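Local coordinates for protein membrane-anchored mycosin mycp1 (Mycobacterium smegmatis, PDB 4KB5) that acts as a subtilisin-like serine protease that cleaves EspB and may regulate ESX-1 type VII secretion and virulence in mycobacteria, at residues 131-136 / 179-184; 106-111 / 311-316; 341-346 / 369-374. All blocks are in the same frame, centred on the assembly; numbering follows the deposited sequence.

Contact 1 of 3, residues 131-136 / 179-184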
loop_
_atom_site.group_PDB
_atom_site.type_symbol
_atom_site.label_atom_id
_atom_site.label_comp_id
_atom_site.label_asym_id
_atom_site.label_seq_id
_atom_site.Cartn_x
_atom_site.Cartn_y
_atom_site.Cartn_z
ATOM N N LEU A 131 -4.458 -2.022 -11.487
ATOM C CA LEU A 131 -3.220 -2.134 -12.257
ATOM C C LEU A 131 -2.434 -3.294 -11.677
ATOM O O LEU A 131 -2.056 -3.257 -10.517
ATOM C CB LEU A 131 -2.391 -0.840 -12.163
ATOM C CG LEU A 131 -2.961 0.452 -12.765
ATOM C CD1 LEU A 131 -4.041 1.086 -11.887
ATOM C CD2 LEU A 131 -1.824 1.438 -13.009
ATOM N N ARG A 132 -2.231 -4.347 -12.459
ATOM C CA ARG A 132 -1.447 -5.469 -11.979
ATOM C C ARG A 132 0.013 -5.150 -12.222
ATOM O O ARG A 132 0.431 -4.959 -13.368
ATOM C CB ARG A 132 -1.818 -6.790 -12.655
ATOM C CG ARG A 132 -0.838 -7.896 -12.275
ATOM C CD ARG A 132 -1.364 -9.298 -12.534
ATOM N NE ARG A 132 -1.406 -9.613 -13.959
ATOM C CZ ARG A 132 -1.617 -10.828 -14.459
ATOM N NH1 ARG A 132 -1.812 -11.872 -13.645
ATOM N NH2 ARG A 132 -1.636 -10.995 -15.781
ATOM N N GLN A 133 0.782 -5.089 -11.137
ATOM C CA GLN A 133 2.180 -4.689 -11.214
ATOM C C GLN A 133 3.057 -5.772 -10.610
ATOM O O GLN A 133 4.253 -5.826 -10.865
ATOM C CB GLN A 133 2.376 -3.339 -10.510
ATOM C CG GLN A 133 3.779 -2.738 -10.591
ATOM C CD GLN A 133 4.700 -3.254 -9.502
ATOM O OE1 GLN A 133 4.265 -3.527 -8.380
ATOM N NE2 GLN A 133 5.986 -3.399 -9.830
ATOM N N THR A 134 2.459 -6.653 -9.822
ATOM C CA THR A 134 3.244 -7.680 -9.163
ATOM C C THR A 134 2.515 -9.021 -9.188
ATOM O O THR A 134 1.292 -9.049 -9.235
ATOM C CB THR A 134 3.565 -7.269 -7.697
ATOM O OG1 THR A 134 4.474 -8.215 -7.138
ATOM C CG2 THR A 134 2.316 -7.247 -6.846
ATOM N N SER A 135 3.267 -10.119 -9.130
ATOM C CA SER A 135 2.692 -11.460 -9.120
ATOM C C SER A 135 3.736 -12.496 -8.704
ATOM O O SER A 135 4.906 -12.400 -9.093
ATOM C CB SER A 135 2.166 -11.828 -10.523
ATOM O OG SER A 135 1.683 -13.166 -10.530
ATOM N N VAL A 136 3.315 -13.496 -7.938
ATOM C CA VAL A 136 4.175 -14.627 -7.619
ATOM C C VAL A 136 3.932 -15.795 -8.598
ATOM O O VAL A 136 4.800 -16.653 -8.800
ATOM C CB VAL A 136 4.023 -15.051 -6.131
ATOM C CG1 VAL A 136 2.726 -15.813 -5.884
ATOM C CG2 VAL A 136 5.214 -15.878 -5.678
ATOM N N ILE A 179 -0.316 1.195 -3.068
ATOM C CA ILE A 179 0.766 0.388 -3.601
ATOM C C ILE A 179 1.101 -0.767 -2.659
ATOM O O ILE A 179 1.548 -0.548 -1.515
ATOM C CB ILE A 179 2.036 1.231 -3.891
ATOM C CG1 ILE A 179 1.757 2.286 -4.965
ATOM C CG2 ILE A 179 3.210 0.335 -4.259
ATOM C CD1 ILE A 179 2.919 3.223 -5.246
ATOM N N SER A 180 0.896 -1.995 -3.142
ATOM C CA SER A 180 1.116 -3.183 -2.317
ATOM C C SER A 180 2.571 -3.613 -2.324
ATOM O O SER A 180 3.053 -4.230 -1.363
ATOM C CB SER A 180 0.222 -4.351 -2.780
ATOM O OG SER A 180 0.705 -4.911 -3.992
ATOM N N GLU A 181 3.274 -3.299 -3.408
ATOM C CA GLU A 181 4.678 -3.676 -3.537
ATOM C C GLU A 181 5.543 -3.021 -2.452
ATOM O O GLU A 181 5.384 -1.848 -2.131
ATOM C CB GLU A 181 5.214 -3.319 -4.932
ATOM C CG GLU A 181 6.722 -3.463 -5.115
ATOM C CD GLU A 181 7.192 -4.909 -5.136
ATOM O OE1 GLU A 181 7.086 -5.621 -4.111
ATOM O OE2 GLU A 181 7.691 -5.338 -6.192
ATOM N N ALA A 182 6.426 -3.821 -1.882
ATOM C CA ALA A 182 7.444 -3.354 -0.986
ATOM C C ALA A 182 8.720 -4.052 -1.437
ATOM O O ALA A 182 8.990 -5.192 -1.054
ATOM C CB ALA A 182 7.102 -3.724 0.442
ATOM N N ALA A 183 9.488 -3.368 -2.275
ATOM C CA ALA A 183 10.734 -3.929 -2.817
ATOM C C ALA A 183 11.865 -3.743 -1.810
ATOM O O ALA A 183 12.170 -2.613 -1.422
ATOM C CB ALA A 183 11.071 -3.261 -4.143
ATOM N N CYS A 184 12.475 -4.855 -1.405
ATOM C CA CYS A 184 13.476 -4.895 -0.339
ATOM C C CYS A 184 14.847 -5.260 -0.883
ATOM O O CYS A 184 14.968 -6.165 -1.702
ATOM C CB CYS A 184 13.091 -5.928 0.726
ATOM S SG CYS A 184 11.582 -5.563 1.653
HETATM O O HOH W 1 2.403 -2.977 -6.134
#
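Q133 and E181 meet where the side-chain amide of the first lies against the aliphatic base of the second, OE1 of Q133 standing 3.6 Å from CB of E181. The two side chains cross at about a right angle, with the amide and carboxylate planes 58° apart. Because the oxygen meets CB, with CG next, this is packing of a carbonyl oxygen on methylene carbons and not a pairing of polar ends. The polar link is a water: it donates to OE1 of Q133 at 3.0 Å and accepts from the backbone N of E181 at 2.9 Å, tying the glutamine to the main chain of 179-184. Beside it, CG2 of T134 comes to 4.0 Å from OG of S180. The threonine's OG1 is anti to the backbone N (chi1 -173°), which leaves the methyl branch as the part that faces the serine. Both segments run on from the C-terminal ends of neighbours of strand 65-70, which lies between 127-132 and 176-179 in the parallel sheet. In the subtilase fold this end of the sheet carries the active site, and the side chain of S180 accordingly lies about 3 Å, nearest atoms, from those of D70 and S312, two residues assigned to the charge relay system. Further out, the polar ends are fixed by helix 154-171. NE2 of Q133 donates to S161 and more weakly to S158, while OE2 of E181 is hydrogen-bonded to the S158 hydroxyl. The other carboxylate oxygen, OE1 of E181, takes a weak bond of 2.9 Å from the backbone N of A182, its N-H...O angle only 121°. Further along, in strand 183-186, C184 is joined to C222 by a disulfide.

Contact 2 of 3, residues 106-111 / 311-316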
loop_
_atom_site.group_PDB
_atom_site.type_symbol
_atom_site.label_atom_id
_atom_site.label_comp_id
_atom_site.label_asym_id
_atom_site.label_seq_id
_atom_site.Cartn_x
_atom_site.Cartn_y
_atom_site.Cartn_z
ATOM N N ALA A 106 -8.598 -4.536 -2.963
ATOM C CA ALA A 106 -9.633 -3.670 -3.541
ATOM C C ALA A 106 -10.937 -3.690 -2.749
ATOM O O ALA A 106 -11.609 -2.665 -2.619
ATOM C CB ALA A 106 -9.902 -4.066 -5.002
ATOM N N ALA A 107 -11.305 -4.863 -2.240
ATOM C CA ALA A 107 -12.558 -5.012 -1.490
ATOM C C ALA A 107 -12.452 -4.312 -0.134
ATOM O O ALA A 107 -13.410 -3.687 0.307
ATOM C CB ALA A 107 -12.915 -6.486 -1.306
ATOM N N ILE A 108 -11.294 -4.395 0.515
ATOM C CA ILE A 108 -11.073 -3.604 1.749
ATOM C C ILE A 108 -11.269 -2.106 1.483
ATOM O O ILE A 108 -11.913 -1.392 2.275
ATOM C CB ILE A 108 -9.726 -3.944 2.403
ATOM C CG1 ILE A 108 -9.871 -5.303 3.100
ATOM C CG2 ILE A 108 -9.315 -2.880 3.433
ATOM C CD1 ILE A 108 -8.577 -6.052 3.316
ATOM N N ILE A 109 -10.773 -1.644 0.328
ATOM C CA ILE A 109 -10.839 -0.233 0.003
ATOM C C ILE A 109 -12.276 0.160 -0.295
ATOM O O ILE A 109 -12.782 1.135 0.260
ATOM C CB ILE A 109 -9.903 0.146 -1.180
ATOM C CG1 ILE A 109 -8.430 0.006 -0.782
ATOM C CG2 ILE A 109 -10.189 1.558 -1.692
ATOM C CD1 ILE A 109 -7.476 -0.038 -1.968
ATOM N N GLY A 110 -12.935 -0.607 -1.163
ATOM C CA GLY A 110 -14.189 -0.156 -1.735
ATOM C C GLY A 110 -15.285 -1.191 -1.900
ATOM O O GLY A 110 -16.266 -0.915 -2.565
ATOM N N GLY A 111 -15.114 -2.379 -1.315
ATOM C CA GLY A 111 -16.139 -3.427 -1.391
ATOM C C GLY A 111 -17.516 -2.934 -0.978
ATOM O O GLY A 111 -17.663 -2.283 0.065
ATOM N N THR A 311 0.721 -6.174 5.366
ATOM C CA THR A 311 0.801 -4.706 5.266
ATOM C C THR A 311 0.091 -4.077 4.073
ATOM O O THR A 311 -0.348 -2.924 4.159
ATOM C CB THR A 311 2.263 -4.200 5.357
ATOM O OG1 THR A 311 3.070 -4.828 4.347
ATOM C CG2 THR A 311 2.838 -4.506 6.742
ATOM N N SER A 312 -0.039 -4.820 2.965
ATOM C CA SER A 312 -0.847 -4.372 1.818
ATOM C C SER A 312 -2.293 -4.121 2.211
ATOM O O SER A 312 -2.935 -3.184 1.718
ATOM C CB SER A 312 -0.856 -5.429 0.695
ATOM O OG SER A 312 0.447 -5.696 0.224
ATOM N N PHE A 313 -2.811 -4.993 3.074
ATOM C CA PHE A 313 -4.167 -4.857 3.595
ATOM C C PHE A 313 -4.300 -3.691 4.575
ATOM O O PHE A 313 -5.297 -2.946 4.540
ATOM C CB PHE A 313 -4.645 -6.195 4.206
ATOM C CG PHE A 313 -4.672 -7.350 3.214
ATOM C CD1 PHE A 313 -5.081 -7.153 1.893
ATOM C CD2 PHE A 313 -4.279 -8.632 3.597
ATOM C CE1 PHE A 313 -5.105 -8.210 0.977
ATOM C CE2 PHE A 313 -4.312 -9.695 2.691
ATOM C CZ PHE A 313 -4.718 -9.480 1.379
ATOM N N SER A 314 -3.298 -3.515 5.440
ATOM C CA SER A 314 -3.244 -2.313 6.306
ATOM C C SER A 314 -3.254 -1.044 5.453
ATOM O O SER A 314 -4.018 -0.100 5.714
ATOM C CB SER A 314 -1.982 -2.336 7.163
ATOM O OG SER A 314 -1.930 -3.512 7.945
ATOM N N ALA A 315 -2.413 -1.035 4.413
ATOM C CA ALA A 315 -2.380 0.087 3.460
ATOM C C ALA A 315 -3.737 0.319 2.819
ATOM O O ALA A 315 -4.154 1.459 2.670
ATOM C CB ALA A 315 -1.320 -0.153 2.387
ATOM N N ALA A 316 -4.436 -0.761 2.437
ATOM C CA ALA A 316 -5.784 -0.651 1.864
ATOM C C ALA A 316 -6.768 0.099 2.779
ATOM O O ALA A 316 -7.523 0.964 2.326
ATOM C CB ALA A 316 -6.332 -2.039 1.466
#
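Apolar contact between I108, I109, F313 and A316 joins the two helices, and all four residues are buried. The methyl of A316 touches a branch of each isoleucine: its CB lies 3.7 Å from CG2 of I108 and, equally, 3.7 Å from CG1 of I109. CG2 of I108 is anti to the backbone N, while its CG1 arm (chi1 -75°) extends in another direction and carries CD1 to F313, 3.9 Å from CD1 of the ring. That methyl also rests near CB of the phenylalanine, meeting the root of the side chain as well as the near part of the ring, and the two side chains cross at about a right angle. The short axes of 106-110 and 311-316 approach to 8.9 Å and are inclined by only 21°, with both helices running the same way; the small side chain of A316 is consistent with the CA atoms of I109 and A316 coming to 5.4 Å.

Contact with the backbone is made by I109, whose CG1 lies 3.4 Å from O of A316. This is a van der Waals touch on a carbonyl. Main-chain bonds inside each segment hold the helical turns, among them A316 N to S312 O at 2.9 Å.

Aromatic contact continues outside the segments, where the F313 ring stacks with H101. Helix 102-110 follows the residue assigned as the histidine of the subtilase catalytic triad, and helix 311-328 bears S312, assigned as its serine, in its first turn.

With hydrocarbon side chains on both sides, apart from the one touch on a backbone carbonyl, the interface owes its cohesion to close, directionless packing, which joins the helix that follows H101 to the helix that bears S312.

Contact 3 of 3, residues 341-346 / 369-374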
loop_
_atom_site.group_PDB
_atom_site.type_symbol
_atom_site.label_atom_id
_atom_site.label_comp_id
_atom_site.label_asym_id
_atom_site.label_seq_id
_atom_site.Cartn_x
_atom_site.Cartn_y
_atom_site.Cartn_z
ATOM N N ILE A 341 -4.719 12.538 8.321
ATOM C CA ILE A 341 -4.717 11.136 8.723
ATOM C C ILE A 341 -3.690 10.844 9.831
ATOM O O ILE A 341 -4.001 10.150 10.804
ATOM C CB ILE A 341 -4.515 10.210 7.494
ATOM C CG1 ILE A 341 -5.749 10.283 6.584
ATOM C CG2 ILE A 341 -4.217 8.771 7.916
ATOM C CD1 ILE A 341 -5.637 9.492 5.289
ATOM N N THR A 342 -2.477 11.377 9.699
ATOM C CA THR A 342 -1.440 11.118 10.691
ATOM C C THR A 342 -1.642 11.915 11.999
ATOM O O THR A 342 -1.302 11.426 13.065
ATOM C CB THR A 342 -0.034 11.381 10.127
ATOM O OG1 THR A 342 0.056 12.749 9.707
ATOM C CG2 THR A 342 0.237 10.442 8.917
ATOM N N ALA A 343 -2.201 13.118 11.900
ATOM C CA ALA A 343 -2.418 13.996 13.048
ATOM C C ALA A 343 -3.509 13.484 13.964
ATOM O O ALA A 343 -3.457 13.727 15.172
ATOM C CB ALA A 343 -2.766 15.409 12.592
ATOM N N THR A 344 -4.505 12.806 13.392
ATOM C CA THR A 344 -5.630 12.301 14.165
ATOM C C THR A 344 -5.458 10.835 14.558
ATOM O O THR A 344 -6.339 10.246 15.159
ATOM C CB THR A 344 -6.976 12.511 13.437
ATOM O OG1 THR A 344 -6.991 11.782 12.197
ATOM C CG2 THR A 344 -7.214 14.000 13.166
ATOM N N ALA A 345 -4.317 10.259 14.224
ATOM C CA ALA A 345 -4.042 8.874 14.548
ATOM C C ALA A 345 -3.789 8.691 16.040
ATOM O O ALA A 345 -3.549 9.661 16.780
ATOM C CB ALA A 345 -2.844 8.374 13.747
ATOM N N ARG A 346 -3.829 7.433 16.459
ATOM C CA ARG A 346 -3.561 7.038 17.827
ATOM C C ARG A 346 -2.052 6.893 17.990
ATOM O O ARG A 346 -1.482 5.857 17.642
ATOM C CB ARG A 346 -4.271 5.711 18.122
ATOM C CG ARG A 346 -4.319 5.332 19.598
ATOM C CD ARG A 346 -4.691 3.865 19.758
ATOM N NE ARG A 346 -4.730 3.452 21.158
ATOM C CZ ARG A 346 -5.755 3.665 21.977
ATOM N NH1 ARG A 346 -6.843 4.297 21.553
ATOM N NH2 ARG A 346 -5.694 3.249 23.226
ATOM N N TRP A 369 -12.352 16.043 13.190
ATOM C CA TRP A 369 -11.513 17.016 13.927
ATOM C C TRP A 369 -11.221 18.243 13.113
ATOM O O TRP A 369 -11.042 18.169 11.882
ATOM C CB TRP A 369 -10.187 16.415 14.386
ATOM C CG TRP A 369 -10.253 15.473 15.569
ATOM C CD1 TRP A 369 -11.355 14.763 16.037
ATOM C CD2 TRP A 369 -9.140 15.063 16.449
ATOM N NE1 TRP A 369 -11.021 13.997 17.121
ATOM C CE2 TRP A 369 -9.709 14.123 17.418
ATOM C CE3 TRP A 369 -7.786 15.386 16.537
ATOM C CZ2 TRP A 369 -8.941 13.538 18.419
ATOM C CZ3 TRP A 369 -7.019 14.785 17.552
ATOM C CH2 TRP A 369 -7.586 13.884 18.468
ATOM N N GLU A 370 -11.167 19.386 13.797
ATOM C CA GLU A 370 -10.744 20.631 13.175
ATOM C C GLU A 370 -9.291 20.871 13.555
ATOM O O GLU A 370 -8.947 20.984 14.743
ATOM C CB GLU A 370 -11.627 21.794 13.618
ATOM C CG GLU A 370 -11.843 22.852 12.548
ATOM C CD GLU A 370 -12.163 24.216 13.129
ATOM O OE1 GLU A 370 -11.707 25.221 12.551
ATOM O OE2 GLU A 370 -12.858 24.289 14.163
ATOM N N ILE A 371 -8.430 20.906 12.541
ATOM C CA ILE A 371 -6.995 21.081 12.751
ATOM C C ILE A 371 -6.427 22.045 11.701
ATOM O O ILE A 371 -7.059 22.267 10.668
ATOM C CB ILE A 371 -6.225 19.732 12.683
ATOM C CG1 ILE A 371 -6.367 19.099 11.286
ATOM C CG2 ILE A 371 -6.638 18.794 13.824
ATOM C CD1 ILE A 371 -5.613 17.797 11.090
ATOM N N PRO A 372 -5.234 22.619 11.966
ATOM C CA PRO A 372 -4.550 23.395 10.919
ATOM C C PRO A 372 -4.218 22.516 9.692
ATOM O O PRO A 372 -3.670 21.425 9.850
ATOM C CB PRO A 372 -3.262 23.894 11.613
ATOM C CG PRO A 372 -3.152 23.146 12.909
ATOM C CD PRO A 372 -4.536 22.685 13.270
ATOM N N ASP A 373 -4.580 22.977 8.498
ATOM C CA ASP A 373 -4.316 22.229 7.251
ATOM C C ASP A 373 -2.831 21.935 7.008
ATOM O O ASP A 373 -2.471 20.846 6.565
ATOM C CB ASP A 373 -4.888 22.973 6.046
ATOM C CG ASP A 373 -6.401 22.952 6.012
ATOM O OD1 ASP A 373 -6.987 23.706 5.211
ATOM O OD2 ASP A 373 -7.012 22.173 6.783
ATOM N N GLY A 374 -1.977 22.914 7.303
ATOM C CA GLY A 374 -0.548 22.770 7.072
ATOM C C GLY A 374 -0.191 23.049 5.622
ATOM O O GLY A 374 -1.044 23.455 4.845
#
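Threonine-on-indole packing is the closest side-chain contact here: CG2 of T344 lies 3.7 Å from CE3 of W369 and also near CD2, CG and CB. The methyl comes obliquely onto the ring system, and CB of T344 stands 4.3 Å above one face, offset toward the rim. The two side chains run past each other in opposite directions. The threonine's rotation follows from its hydroxyl: OG1 (chi1 62°) is hydrogen-bonded back to the carbonyl of R340, which leaves CG2 to meet the tryptophan. T344 additionally rests on A365 and A366 of helix 363-368, the helix that leads into W369.

A second apolar touch is made by A343 and I371, CB of the alanine and CD1 of the isoleucine being 4.0 Å apart. With CG1 of I371 between the backbone N and the carbonyl carbon (chi1 62°) and the arm extended beyond it, CD1 is brought to the last turn of helix 334-343.

Polar contacts of the arriving chain use the same helix. The carbonyl O of W369 accepts from NH2 of R340, and that of G374 from NE2 of Q336.

Residues 369-374 form an irregular, largely exposed segment that runs along helix 334-343, from its C-terminal end at T344 and A343 back toward Q336, away from the annotated active-site residues: surface packing in which the segment that follows helix 363-368 passes back over helix 334-343 of the subtilisin-like fold.

Contact 1 lies inside the chain loop closed by contact 2, and contact 3 follows both. Contacts 1 and 2 have centres 14 Å apart and touch, CB of S180 lying 3.3 Å from OG of S312. They flank one active centre: contact 1 at the ends of strands in the seven-stranded parallel sheet, contact 2 between helices 102-110 and 311-328. Contact 3 is peripheral, its centre 22 Å from that of contact 2 and 29 Å from that of contact 1. Helix 334-343 comes next in the chain after helix 311-328. Thus two contacts build the surroundings of the catalytic residues, while the third attaches the C-terminal tail at the surface.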